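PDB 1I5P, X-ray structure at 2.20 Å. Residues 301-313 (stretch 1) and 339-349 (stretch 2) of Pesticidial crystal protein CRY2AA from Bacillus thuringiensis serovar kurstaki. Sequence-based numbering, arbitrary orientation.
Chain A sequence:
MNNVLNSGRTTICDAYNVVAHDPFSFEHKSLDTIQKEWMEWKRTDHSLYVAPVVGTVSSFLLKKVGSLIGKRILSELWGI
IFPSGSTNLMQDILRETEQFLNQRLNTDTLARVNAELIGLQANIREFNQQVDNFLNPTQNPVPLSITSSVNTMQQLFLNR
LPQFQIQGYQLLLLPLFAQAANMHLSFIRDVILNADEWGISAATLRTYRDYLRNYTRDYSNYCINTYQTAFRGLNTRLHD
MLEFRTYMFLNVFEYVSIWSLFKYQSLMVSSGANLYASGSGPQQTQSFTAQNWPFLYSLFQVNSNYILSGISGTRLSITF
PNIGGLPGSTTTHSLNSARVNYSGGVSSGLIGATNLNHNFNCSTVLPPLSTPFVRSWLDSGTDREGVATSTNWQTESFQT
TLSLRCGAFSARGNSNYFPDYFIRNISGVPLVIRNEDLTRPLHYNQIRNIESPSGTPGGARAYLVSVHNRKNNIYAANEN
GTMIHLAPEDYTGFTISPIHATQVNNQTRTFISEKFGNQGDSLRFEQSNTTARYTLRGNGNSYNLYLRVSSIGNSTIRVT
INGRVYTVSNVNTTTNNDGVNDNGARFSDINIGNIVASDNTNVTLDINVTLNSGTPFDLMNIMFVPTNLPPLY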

# COMPACT_ATOMS: atom_id res chain seq x y z
N GLN A 301 -1.31 10.99 6.34
CA GLN A 301 -0.52 11.19 5.13
C GLN A 301 -0.01 12.62 4.95
O GLN A 301 0.40 13.00 3.86
CB GLN A 301 -1.32 10.76 3.91
CG GLN A 301 -1.55 9.26 3.85
CD GLN A 301 -2.32 8.84 2.63
OE1 GLN A 301 -1.74 8.66 1.56
NE2 GLN A 301 -3.63 8.68 2.78
N VAL A 302 -0.06 13.40 6.02
CA VAL A 302 0.42 14.78 5.95
C VAL A 302 1.92 14.74 5.69
O VAL A 302 2.67 14.06 6.38
CB VAL A 302 0.14 15.54 7.26
CG1 VAL A 302 1.04 16.78 7.36
CG2 VAL A 302 -1.32 15.96 7.31
N ASN A 303 2.36 15.49 4.67
CA ASN A 303 3.76 15.56 4.30
C ASN A 303 4.29 14.22 3.79
O ASN A 303 5.46 13.92 3.96
CB ASN A 303 4.62 16.02 5.49
CG ASN A 303 4.40 17.49 5.85
OD1 ASN A 303 3.90 18.26 5.04
ND2 ASN A 303 4.82 17.87 7.05
N SER A 304 3.42 13.43 3.16
CA SER A 304 3.83 12.13 2.63
C SER A 304 4.82 12.27 1.48
O SER A 304 5.53 11.32 1.17
CB SER A 304 2.61 11.34 2.13
OG SER A 304 2.03 10.57 3.17
N ASN A 305 4.85 13.44 0.86
CA ASN A 305 5.75 13.66 -0.26
C ASN A 305 7.14 14.10 0.19
O ASN A 305 8.06 14.24 -0.62
CB ASN A 305 5.15 14.70 -1.22
CG ASN A 305 4.90 16.03 -0.56
OD1 ASN A 305 4.40 16.10 0.56
ND2 ASN A 305 5.23 17.11 -1.27
N TYR A 306 7.31 14.30 1.49
CA TYR A 306 8.60 14.70 2.04
C TYR A 306 9.36 13.48 2.56
O TYR A 306 8.80 12.39 2.68
CB TYR A 306 8.42 15.71 3.18
CG TYR A 306 8.09 17.10 2.68
CD1 TYR A 306 6.78 17.47 2.38
CD2 TYR A 306 9.11 18.03 2.45
CE1 TYR A 306 6.49 18.72 1.86
CE2 TYR A 306 8.83 19.29 1.93
CZ TYR A 306 7.52 19.63 1.63
OH TYR A 306 7.27 20.87 1.10
N ILE A 307 10.64 13.68 2.85
CA ILE A 307 11.48 12.59 3.35
C ILE A 307 11.57 12.64 4.87
O ILE A 307 12.17 13.55 5.45
CB ILE A 307 12.89 12.66 2.72
CG1 ILE A 307 12.76 12.44 1.20
CG2 ILE A 307 13.80 11.61 3.34
CD1 ILE A 307 14.07 12.51 0.44
N LEU A 308 10.95 11.65 5.50
CA LEU A 308 10.90 11.52 6.96
C LEU A 308 12.29 11.53 7.59
O LEU A 308 13.15 10.72 7.24
CB LEU A 308 10.17 10.23 7.34
CG LEU A 308 10.00 9.90 8.82
CD1 LEU A 308 9.14 10.98 9.48
CD2 LEU A 308 9.33 8.53 8.98
N SER A 309 12.48 12.43 8.54
CA SER A 309 13.75 12.56 9.23
C SER A 309 13.67 12.02 10.65
O SER A 309 14.56 11.29 11.10
CB SER A 309 14.17 14.03 9.27
OG SER A 309 15.39 14.18 9.97
N GLY A 310 12.60 12.37 11.35
CA GLY A 310 12.43 11.92 12.72
C GLY A 310 11.28 12.60 13.43
O GLY A 310 10.34 13.10 12.80
N ILE A 311 11.34 12.63 14.75
CA ILE A 311 10.29 13.28 15.54
C ILE A 311 10.90 13.97 16.74
O ILE A 311 12.03 13.70 17.13
CB ILE A 311 9.25 12.26 16.09
CG1 ILE A 311 9.94 11.33 17.10
CG2 ILE A 311 8.64 11.44 14.95
CD1 ILE A 311 8.97 10.52 17.94
N SER A 312 10.13 14.89 17.31
CA SER A 312 10.53 15.60 18.51
C SER A 312 9.30 15.47 19.39
O SER A 312 8.19 15.28 18.89
CB SER A 312 10.83 17.08 18.22
OG SER A 312 9.64 17.81 17.96
N GLY A 313 9.49 15.55 20.70
CA GLY A 313 8.34 15.43 21.57
C GLY A 313 8.66 15.67 23.03
O GLY A 313 9.81 15.92 23.39
N ARG A 339 5.80 15.93 17.32
CA ARG A 339 5.76 16.54 16.01
C ARG A 339 6.77 15.79 15.16
O ARG A 339 7.89 15.53 15.61
CB ARG A 339 6.10 18.03 16.09
CG ARG A 339 6.06 18.76 14.75
CD ARG A 339 5.91 20.27 14.95
NE ARG A 339 6.92 20.80 15.86
CZ ARG A 339 6.84 21.99 16.46
NH1 ARG A 339 5.79 22.78 16.24
NH2 ARG A 339 7.80 22.39 17.28
N VAL A 340 6.36 15.44 13.96
CA VAL A 340 7.20 14.71 13.02
C VAL A 340 8.01 15.69 12.18
O VAL A 340 7.51 16.75 11.78
CB VAL A 340 6.33 13.83 12.10
CG1 VAL A 340 7.20 13.06 11.13
CG2 VAL A 340 5.49 12.87 12.95
N ASN A 341 9.27 15.34 11.93
CA ASN A 341 10.17 16.20 11.16
C ASN A 341 10.58 15.60 9.83
O ASN A 341 10.69 14.38 9.69
CB ASN A 341 11.41 16.52 12.00
CG ASN A 341 11.06 17.07 13.36
OD1 ASN A 341 10.28 18.01 13.48
ND2 ASN A 341 11.65 16.49 14.41
N TYR A 342 10.82 16.47 8.85
CA TYR A 342 11.21 16.03 7.51
C TYR A 342 12.33 16.88 6.91
O TYR A 342 12.66 17.96 7.42
CB TYR A 342 10.00 16.10 6.56
CG TYR A 342 8.73 15.45 7.08
CD1 TYR A 342 7.93 16.09 8.02
CD2 TYR A 342 8.34 14.19 6.62
CE1 TYR A 342 6.76 15.49 8.50
CE2 TYR A 342 7.17 13.58 7.09
CZ TYR A 342 6.39 14.24 8.03
OH TYR A 342 5.24 13.64 8.51
N SER A 343 12.90 16.38 5.82
CA SER A 343 13.97 17.08 5.12
C SER A 343 13.40 18.40 4.61
O SER A 343 12.20 18.50 4.34
CB SER A 343 14.44 16.26 3.92
OG SER A 343 14.98 15.01 4.34
N GLY A 344 14.26 19.40 4.50
CA GLY A 344 13.82 20.71 4.03
C GLY A 344 13.33 21.56 5.18
O GLY A 344 12.83 22.67 4.96
N GLY A 345 13.46 21.04 6.39
CA GLY A 345 13.03 21.77 7.57
C GLY A 345 11.53 21.73 7.80
O GLY A 345 11.01 22.45 8.64
N VAL A 346 10.84 20.88 7.05
CA VAL A 346 9.39 20.76 7.19
C VAL A 346 8.98 19.90 8.39
O VAL A 346 9.70 18.99 8.80
CB VAL A 346 8.79 20.17 5.88
CG1 VAL A 346 7.33 19.82 6.08
CG2 VAL A 346 8.93 21.17 4.75
N SER A 347 7.83 20.22 8.97
CA SER A 347 7.30 19.47 10.11
C SER A 347 5.80 19.28 9.95
O SER A 347 5.14 20.00 9.20
CB SER A 347 7.56 20.20 11.43
OG SER A 347 8.91 20.08 11.83
N SER A 348 5.26 18.29 10.66
CA SER A 348 3.83 18.02 10.64
C SER A 348 3.23 18.97 11.67
O SER A 348 3.90 19.88 12.17
CB SER A 348 3.56 16.59 11.09
OG SER A 348 3.85 16.45 12.47
N GLY A 349 1.96 18.75 11.99
CA GLY A 349 1.34 19.58 13.00
C GLY A 349 1.70 18.96 14.33
O GLY A 349 2.24 17.85 14.38
O HOH W 1 13.80 14.89 14.38
O HOH W 2 9.68 19.44 15.72

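The antiparallel pairing of strands 308-313 and 339-342 is broken by a beta bulge, at which one carbonyl serves two successive amides. Asn 341 O accepts from Ser 309 N at 2.9 Å (N-H...O angle 162°) and from Gly 310 N at 3.2 Å (168°). The register accordingly shifts by one: Leu 308 faces Tyr 342, whereas Gly 310 faces Asn 341. Ser 309, the extra residue, has phi/psi of -107/-45°, which departs from extended geometry and lets both N-H groups converge on the same oxygen.

Beyond the bulge the ladder is regular. Asn 341 N donates to Gly 310 O at 2.6 Å and 173°, the shortest hydrogen bond between the stretches. Ser 312 and Arg 339 form a reciprocal pair: Ser 312 N to Arg 339 O and Arg 339 N to Ser 312 O are both 2.9 Å. Before the bulge, Ser 343 N continues the pattern by donating to Ile 307 O at 2.9 Å, and the side chain adds a weak bond from Ser 343 OG to that same Ile 307 O at 3.4 Å.

The two faces of the sheet differ in character. Ile 311 and Val 340 project from the same face, with Ile 311 CG2 4.0 Å from Val 340 CG2. Leu 308 starts away from the partner strand, but its t, p rotamer brings CD1 back to 3.3 Å from Val 340 CG1, so branched aliphatic chains fill this buried side. The face bearing Ser 312, Arg 339 and Asn 341 is polar and hydrated. One water links three side chains, lying 2.8 Å from Ser 312 OG, 3.1 Å from Arg 339 NE and 2.7 Å from Asn 341 OD1. A second accepts from Asn 341 ND2 at 2.7 Å, so the amide uses both its ends.

Two rings extend the contact past the strands. Tyr 342, which has the largest covered area (99 Å²), receives Asn 303 over one face: Asn 303 CB lies 3.8 Å from the centroid of the Tyr 342 ring, 20° off its normal. Asn 303 lays its methylene over the ring, and its amide packs there too, with Asn 303 ND2 3.4 Å from Tyr 342 CE1; the same ND2 makes a weak hydrogen bond to Ser 347 O (3.0 Å, 135°). Over the Tyr 306 ring, Val 346 CG1 sits 4.2 Å from the centroid and only 1° off the normal; Val 346 CG2 approaches Tyr 306 CE2 to 3.4 Å. A beta-branched valine suits this site because both methyls reach the aromatic surface. In all, 776 Å² is buried, summed over both sides.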